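Nicastrin (Dictyostelium purpureum, PDB 4R12) probably serves as an essential subunit of the gamma-secretase complex, the endoprotease that cleaves integral membrane proteins within the membrane. Local coordinates at residues 498-501 with 502-506; 344-348 with 349-353. All coordinates share one frame; numbering follows the deposited sequence.

Along the chain, contact 2 (344-353) comes before contact 1 (498-506). Their centres lie about 33 Å apart and their nearest atoms about 23 Å, so the two do not touch. Each marks the beginning of a helix: 352-362 just after strand 339-347 in contact 2, and 500-512 in contact 1. Contact 2 belongs to the nicastrin large lobe and sits near the surface, its centre about 26 Å from the centre of the chain. Contact 1 is deeper, its centre about 11 Å from that of the chain, with its helix against strand 192-203. Strands 192-203, 262-268, 214-220, 319-325, 397-401 and 339-347 pair in succession, so both helix starts flank one run of paired strands, probably extracellular.

Contact 1. Residues 498-501 with 502-506; sequences SPYE and TKLIH
Tyr500 and Leu504, one helical turn apart, form the apolar, closely packed side of this contact. Tyr500 CE2 meets Leu504 CD2 at 3.8 Å, the methyl approaching the ring obliquely; with CG anti to the backbone N (chi1 -178°), the tyrosine ring leans forward along the helix toward the next turn, where Leu504 stands. The tyrosine hydroxyl finds Asn470, while Leu504 and Ile505 also pack on Phe462 of helix 452-463, where branched aliphatic side chains suit a buried face. Glu501, though buried, has its OE1 bonded to the backbone N of Asn483.

The other side opens toward solvent. Lys503 sends its long chain back past the start of the helix, and NZ donates to Ser498 O at 2.8 Å, in the carbonyl plane. The same NZ also donates to a water 2.8 Å away, which accepts from Ser498 N as well and so closes a small polar ring. A flexible, charged residue fits this wet edge. Between the two sides runs the backbone: Lys503 N reaches Pro499 O at 3.2 Å in a nearly straight bond (173°), and Leu504 N reaches Tyr500 O at 2.8 Å. Pro499 occupies the N-cap position, where its missing N-H costs the helical ladder nothing. Its carbonyl O receives the first of the i to i+4 bonds that define an alpha-helix, the opening of helix 500-512.

Contact 2. Residues 344-348 with 349-353; sequences LHTAG and TKTSS
Thr346 and Thr351 share a water: Thr346 OG1 lies 3.0 Å from it, and Thr351 OG1 lies 3.1 Å from the same water. The hydroxyls themselves are 3.9 Å apart, OG1 of Thr346 to OG1 of Thr351, so the water does the joining and links the end of a strand to the residues entering a helix. In both threonines OG1 stands between the backbone N and the carbonyl carbon (chi1 58° in Thr346), leaving each methyl anti to the carbonyl carbon.

Beside this bridge the two side chains cross at an angle, carbon against carbon, with Thr346 CB 3.9 Å from Thr351 CB. The methyl of Thr351 takes a different partner: CG2 comes to 3.1 Å from Ala347 O, a tight approach that presses the apolar branch against the last carbonyl of the strand. Threonine suits both places because it offers a hydroxyl to the water and a methyl to the packing from one short, branched side chain.

The chain turns through Gly348, whose backbone has a positive phi (80°). A beta carbon here would run into the carbonyl O of Ala347 and into Thr349 N, which is why glycine suits the position. Beyond it, the CB of Thr349 points largely away.

Around the turn, Thr346 packs on Thr355 of helix 352-362, Thr351 rests on Pro396, and Ala347 pairs through its backbone with Val397. The bend thus carries strand 339-347, flanked by the antiparallel strand 397-401 and the parallel strand 370-374, into helix 352-362 of a beta-alpha-beta unit.

Contact 1. Residues 498-501 with 502-506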
ATOM      1  N   SER A 498       7.012   0.207  12.048  1.00 30.14           N
ATOM      2  CA  SER A 498       5.742   0.254  11.326  1.00 29.06           C
ATOM      3  C   SER A 498       5.105   1.637  11.387  1.00 29.95           C
ATOM      4  O   SER A 498       5.017   2.239  12.461  1.00 29.24           O
ATOM      5  CB  SER A 498       4.753  -0.785  11.883  1.00 30.15           C
ATOM      6  OG  SER A 498       5.078  -2.098  11.458  1.00 31.12           O
ATOM      7  N   PRO A 499       4.629   2.131  10.237  1.00 27.34           N
ATOM      8  CA  PRO A 499       3.885   3.394  10.214  1.00 26.18           C
ATOM      9  C   PRO A 499       2.521   3.258  10.886  1.00 25.62           C
ATOM     10  O   PRO A 499       2.056   2.147  11.149  1.00 25.06           O
ATOM     11  CB  PRO A 499       3.719   3.697   8.719  1.00 24.69           C
ATOM     12  CG  PRO A 499       4.614   2.679   7.988  1.00 27.79           C
ATOM     13  CD  PRO A 499       4.737   1.517   8.904  1.00 26.12           C
ATOM     14  N   TYR A 500       1.891   4.401  11.128  1.00 26.67           N
ATOM     15  CA  TYR A 500       0.596   4.476  11.796  1.00 26.26           C
ATOM     16  C   TYR A 500      -0.421   3.571  11.130  1.00 25.70           C
ATOM     17  O   TYR A 500      -1.156   2.858  11.806  1.00 24.24           O
ATOM     18  CB  TYR A 500       0.092   5.919  11.790  1.00 26.33           C
ATOM     19  CG  TYR A 500      -1.226   6.110  12.514  1.00 28.31           C
ATOM     20  CD1 TYR A 500      -1.261   6.297  13.891  1.00 29.59           C
ATOM     21  CD2 TYR A 500      -2.431   6.110  11.819  1.00 25.68           C
ATOM     22  CE1 TYR A 500      -2.469   6.469  14.570  1.00 29.30           C
ATOM     23  CE2 TYR A 500      -3.643   6.292  12.480  1.00 26.84           C
ATOM     24  CZ  TYR A 500      -3.654   6.467  13.859  1.00 29.79           C
ATOM     25  OH  TYR A 500      -4.856   6.645  14.529  1.00 29.82           O
ATOM     26  N   GLU A 501      -0.443   3.604   9.799  1.00 24.04           N
ATOM     27  CA  GLU A 501      -1.414   2.842   9.023  1.00 24.73           C
ATOM     28  C   GLU A 501      -1.371   1.338   9.307  1.00 23.58           C
ATOM     29  O   GLU A 501      -2.424   0.712   9.430  1.00 22.27           O
ATOM     30  CB  GLU A 501      -1.205   3.092   7.526  1.00 24.33           C
ATOM     31  CG  GLU A 501      -1.875   4.355   7.010  1.00 29.63           C
ATOM     32  CD  GLU A 501      -1.124   5.636   7.362  1.00 23.47           C
ATOM     33  OE1 GLU A 501      -1.707   6.727   7.146  1.00 24.60           O
ATOM     34  OE2 GLU A 501       0.032   5.558   7.840  1.00 25.93           O
ATOM     35  N   THR A 502      -0.174   0.764   9.409  1.00 23.11           N
ATOM     36  CA  THR A 502      -0.032  -0.648   9.753  1.00 22.20           C
ATOM     37  C   THR A 502      -0.471  -0.946  11.187  1.00 24.65           C
ATOM     38  O   THR A 502      -1.185  -1.911  11.432  1.00 23.71           O
ATOM     39  CB  THR A 502       1.428  -1.133   9.565  1.00 24.25           C
ATOM     40  OG1 THR A 502       1.759  -1.085   8.178  1.00 24.54           O
ATOM     41  CG2 THR A 502       1.594  -2.569  10.032  1.00 25.20           C
ATOM     42  N   LYS A 503      -0.039  -0.118  12.131  1.00 23.98           N
ATOM     43  CA  LYS A 503      -0.458  -0.296  13.523  1.00 23.90           C
ATOM     44  C   LYS A 503      -1.978  -0.200  13.674  1.00 24.30           C
ATOM     45  O   LYS A 503      -2.590  -0.998  14.399  1.00 25.58           O
ATOM     46  CB  LYS A 503       0.222   0.734  14.403  1.00 26.06           C
ATOM     47  CG  LYS A 503       1.734   0.612  14.434  1.00 26.52           C
ATOM     48  CD  LYS A 503       2.351   1.679  15.340  1.00 31.49           C
ATOM     49  CE  LYS A 503       3.767   1.281  15.731  1.00 33.09           C
ATOM     50  NZ  LYS A 503       4.799   2.225  15.234  1.00 37.66           N
ATOM     51  N   LEU A 504      -2.587   0.765  12.988  1.00 23.39           N
ATOM     52  CA  LEU A 504      -4.050   0.901  13.024  1.00 24.64           C
ATOM     53  C   LEU A 504      -4.758  -0.331  12.459  1.00 24.49           C
ATOM     54  O   LEU A 504      -5.687  -0.872  13.090  1.00 23.40           O
ATOM     55  CB  LEU A 504      -4.501   2.156  12.264  1.00 24.47           C
ATOM     56  CG  LEU A 504      -6.014   2.393  12.165  1.00 24.40           C
ATOM     57  CD1 LEU A 504      -6.683   2.351  13.545  1.00 24.67           C
ATOM     58  CD2 LEU A 504      -6.316   3.717  11.486  1.00 24.80           C
ATOM     59  N   ILE A 505      -4.346  -0.779  11.270  1.00 22.49           N
ATOM     60  CA  ILE A 505      -4.944  -1.992  10.703  1.00 23.47           C
ATOM     61  C   ILE A 505      -4.775  -3.169  11.681  1.00 22.53           C
ATOM     62  O   ILE A 505      -5.719  -3.915  11.938  1.00 24.02           O
ATOM     63  CB  ILE A 505      -4.335  -2.349   9.325  1.00 22.05           C
ATOM     64  CG1 ILE A 505      -4.736  -1.312   8.266  1.00 22.68           C
ATOM     65  CG2 ILE A 505      -4.777  -3.720   8.872  1.00 23.20           C
ATOM     66  CD1 ILE A 505      -3.993  -1.495   6.928  1.00 22.60           C
ATOM     67  N   HIS A 506      -3.583  -3.311  12.248  1.00 23.27           N
ATOM     68  CA  HIS A 506      -3.335  -4.377  13.225  1.00 24.51           C
ATOM     69  C   HIS A 506      -4.277  -4.284  14.447  1.00 24.26           C
ATOM     70  O   HIS A 506      -4.948  -5.250  14.801  1.00 24.77           O
ATOM     71  CB  HIS A 506      -1.872  -4.326  13.683  1.00 24.74           C
ATOM     72  CG  HIS A 506      -1.537  -5.304  14.767  1.00 26.33           C
ATOM     73  ND1 HIS A 506      -0.684  -4.993  15.802  1.00 28.07           N
ATOM     74  CD2 HIS A 506      -1.914  -6.591  14.963  1.00 26.86           C
ATOM     75  CE1 HIS A 506      -0.560  -6.044  16.601  1.00 28.53           C
ATOM     76  NE2 HIS A 506      -1.297  -7.024  16.112  1.00 27.42           N
TER
HETATM   77  O   HOH W   1       7.495   1.636  14.706  1.00 32.06           O

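Contact 2. Residues 344-348 with 349-353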
ATOM      1  N   LEU A 344     -13.365 -12.176 -12.487  1.00 27.95           N
ATOM      2  CA  LEU A 344     -12.804 -13.291 -11.745  1.00 29.27           C
ATOM      3  C   LEU A 344     -11.644 -13.900 -12.516  1.00 32.04           C
ATOM      4  O   LEU A 344     -11.844 -14.480 -13.582  1.00 32.41           O
ATOM      5  CB  LEU A 344     -13.885 -14.351 -11.473  1.00 29.78           C
ATOM      6  CG  LEU A 344     -15.054 -13.840 -10.623  1.00 31.84           C
ATOM      7  CD1 LEU A 344     -16.053 -14.964 -10.374  1.00 30.14           C
ATOM      8  CD2 LEU A 344     -14.573 -13.236  -9.294  1.00 26.81           C
ATOM      9  N   HIS A 345     -10.431 -13.742 -11.994  1.00 29.31           N
ATOM     10  CA  HIS A 345      -9.251 -14.321 -12.624  1.00 29.77           C
ATOM     11  C   HIS A 345      -8.847 -15.540 -11.823  1.00 31.99           C
ATOM     12  O   HIS A 345      -8.461 -15.419 -10.667  1.00 29.81           O
ATOM     13  CB  HIS A 345      -8.102 -13.298 -12.685  1.00 26.83           C
ATOM     14  CG  HIS A 345      -8.507 -11.989 -13.289  1.00 26.46           C
ATOM     15  ND1 HIS A 345      -8.036 -11.556 -14.508  1.00 28.88           N
ATOM     16  CD2 HIS A 345      -9.365 -11.035 -12.855  1.00 26.45           C
ATOM     17  CE1 HIS A 345      -8.575 -10.384 -14.796  1.00 27.79           C
ATOM     18  NE2 HIS A 345      -9.385 -10.044 -13.811  1.00 25.63           N
ATOM     19  N   THR A 346      -8.924 -16.714 -12.441  1.00 29.02           N
ATOM     20  CA  THR A 346      -8.803 -17.952 -11.685  1.00 30.79           C
ATOM     21  C   THR A 346      -7.535 -18.721 -12.028  1.00 32.46           C
ATOM     22  O   THR A 346      -6.993 -18.593 -13.127  1.00 31.76           O
ATOM     23  CB  THR A 346     -10.036 -18.874 -11.919  1.00 33.47           C
ATOM     24  OG1 THR A 346     -10.170 -19.162 -13.315  1.00 33.89           O
ATOM     25  CG2 THR A 346     -11.306 -18.192 -11.440  1.00 32.62           C
ATOM     26  N   ALA A 347      -7.061 -19.512 -11.072  1.00 31.85           N
ATOM     27  CA  ALA A 347      -5.928 -20.398 -11.301  1.00 31.61           C
ATOM     28  C   ALA A 347      -6.016 -21.568 -10.335  1.00 33.28           C
ATOM     29  O   ALA A 347      -6.865 -21.585  -9.445  1.00 32.59           O
ATOM     30  CB  ALA A 347      -4.610 -19.642 -11.135  1.00 31.20           C
ATOM     31  N   GLY A 348      -5.153 -22.559 -10.513  1.00 36.11           N
ATOM     32  CA  GLY A 348      -5.247 -23.765  -9.716  1.00 34.08           C
ATOM     33  C   GLY A 348      -6.320 -24.702 -10.248  1.00 39.89           C
ATOM     34  O   GLY A 348      -6.651 -24.662 -11.436  1.00 41.11           O
ATOM     35  N   THR A 349      -6.853 -25.551  -9.376  1.00 37.14           N
ATOM     36  CA  THR A 349      -7.800 -26.585  -9.784  1.00 39.59           C
ATOM     37  C   THR A 349      -9.177 -26.411  -9.151  1.00 40.47           C
ATOM     38  O   THR A 349      -9.305 -25.837  -8.059  1.00 38.07           O
ATOM     39  CB  THR A 349      -7.282 -27.990  -9.420  1.00 40.87           C
ATOM     40  OG1 THR A 349      -6.871 -27.999  -8.046  1.00 44.15           O
ATOM     41  CG2 THR A 349      -6.103 -28.365 -10.288  1.00 43.25           C
ATOM     42  N   LYS A 350     -10.194 -26.922  -9.844  1.00 38.79           N
ATOM     43  CA  LYS A 350     -11.573 -26.939  -9.346  1.00 40.14           C
ATOM     44  C   LYS A 350     -12.050 -25.543  -8.935  1.00 37.19           C
ATOM     45  O   LYS A 350     -12.589 -25.341  -7.840  1.00 34.84           O
ATOM     46  CB  LYS A 350     -11.705 -27.914  -8.168  1.00 40.76           C
ATOM     47  CG  LYS A 350     -11.206 -29.326  -8.469  1.00 43.34           C
ATOM     48  CD  LYS A 350     -11.850 -30.358  -7.552  1.00 48.50           C
ATOM     49  CE  LYS A 350     -11.377 -31.770  -7.874  1.00 52.07           C
ATOM     50  NZ  LYS A 350      -9.925 -31.954  -7.581  1.00 54.49           N
ATOM     51  N   THR A 351     -11.867 -24.577  -9.823  1.00 35.66           N
ATOM     52  CA  THR A 351     -12.239 -23.204  -9.497  1.00 37.00           C
ATOM     53  C   THR A 351     -13.709 -22.871  -9.793  1.00 37.05           C
ATOM     54  O   THR A 351     -14.290 -21.991  -9.151  1.00 33.81           O
ATOM     55  CB  THR A 351     -11.329 -22.203 -10.238  1.00 36.84           C
ATOM     56  OG1 THR A 351     -11.253 -22.539 -11.626  1.00 37.84           O
ATOM     57  CG2 THR A 351      -9.928 -22.227  -9.640  1.00 34.28           C
ATOM     58  N   SER A 352     -14.319 -23.570 -10.747  1.00 34.70           N
ATOM     59  CA  SER A 352     -15.697 -23.250 -11.120  1.00 34.97           C
ATOM     60  C   SER A 352     -16.645 -23.523  -9.963  1.00 35.55           C
ATOM     61  O   SER A 352     -17.664 -22.858  -9.850  1.00 34.47           O
ATOM     62  CB  SER A 352     -16.135 -24.023 -12.372  1.00 38.66           C
ATOM     63  OG  SER A 352     -16.023 -25.420 -12.186  1.00 41.44           O
ATOM     64  N   SER A 353     -16.297 -24.479  -9.098  1.00 35.96           N
ATOM     65  CA  SER A 353     -17.083 -24.750  -7.888  1.00 39.20           C
ATOM     66  C   SER A 353     -17.207 -23.509  -7.023  1.00 38.75           C
ATOM     67  O   SER A 353     -18.276 -23.212  -6.481  1.00 37.34           O
ATOM     68  CB  SER A 353     -16.452 -25.865  -7.057  1.00 38.12           C
ATOM     69  OG  SER A 353     -16.696 -27.120  -7.649  1.00 50.10           O
TER
HETATM   70  O   HOH W   2      -8.764 -21.790 -13.384  1.00 40.46           O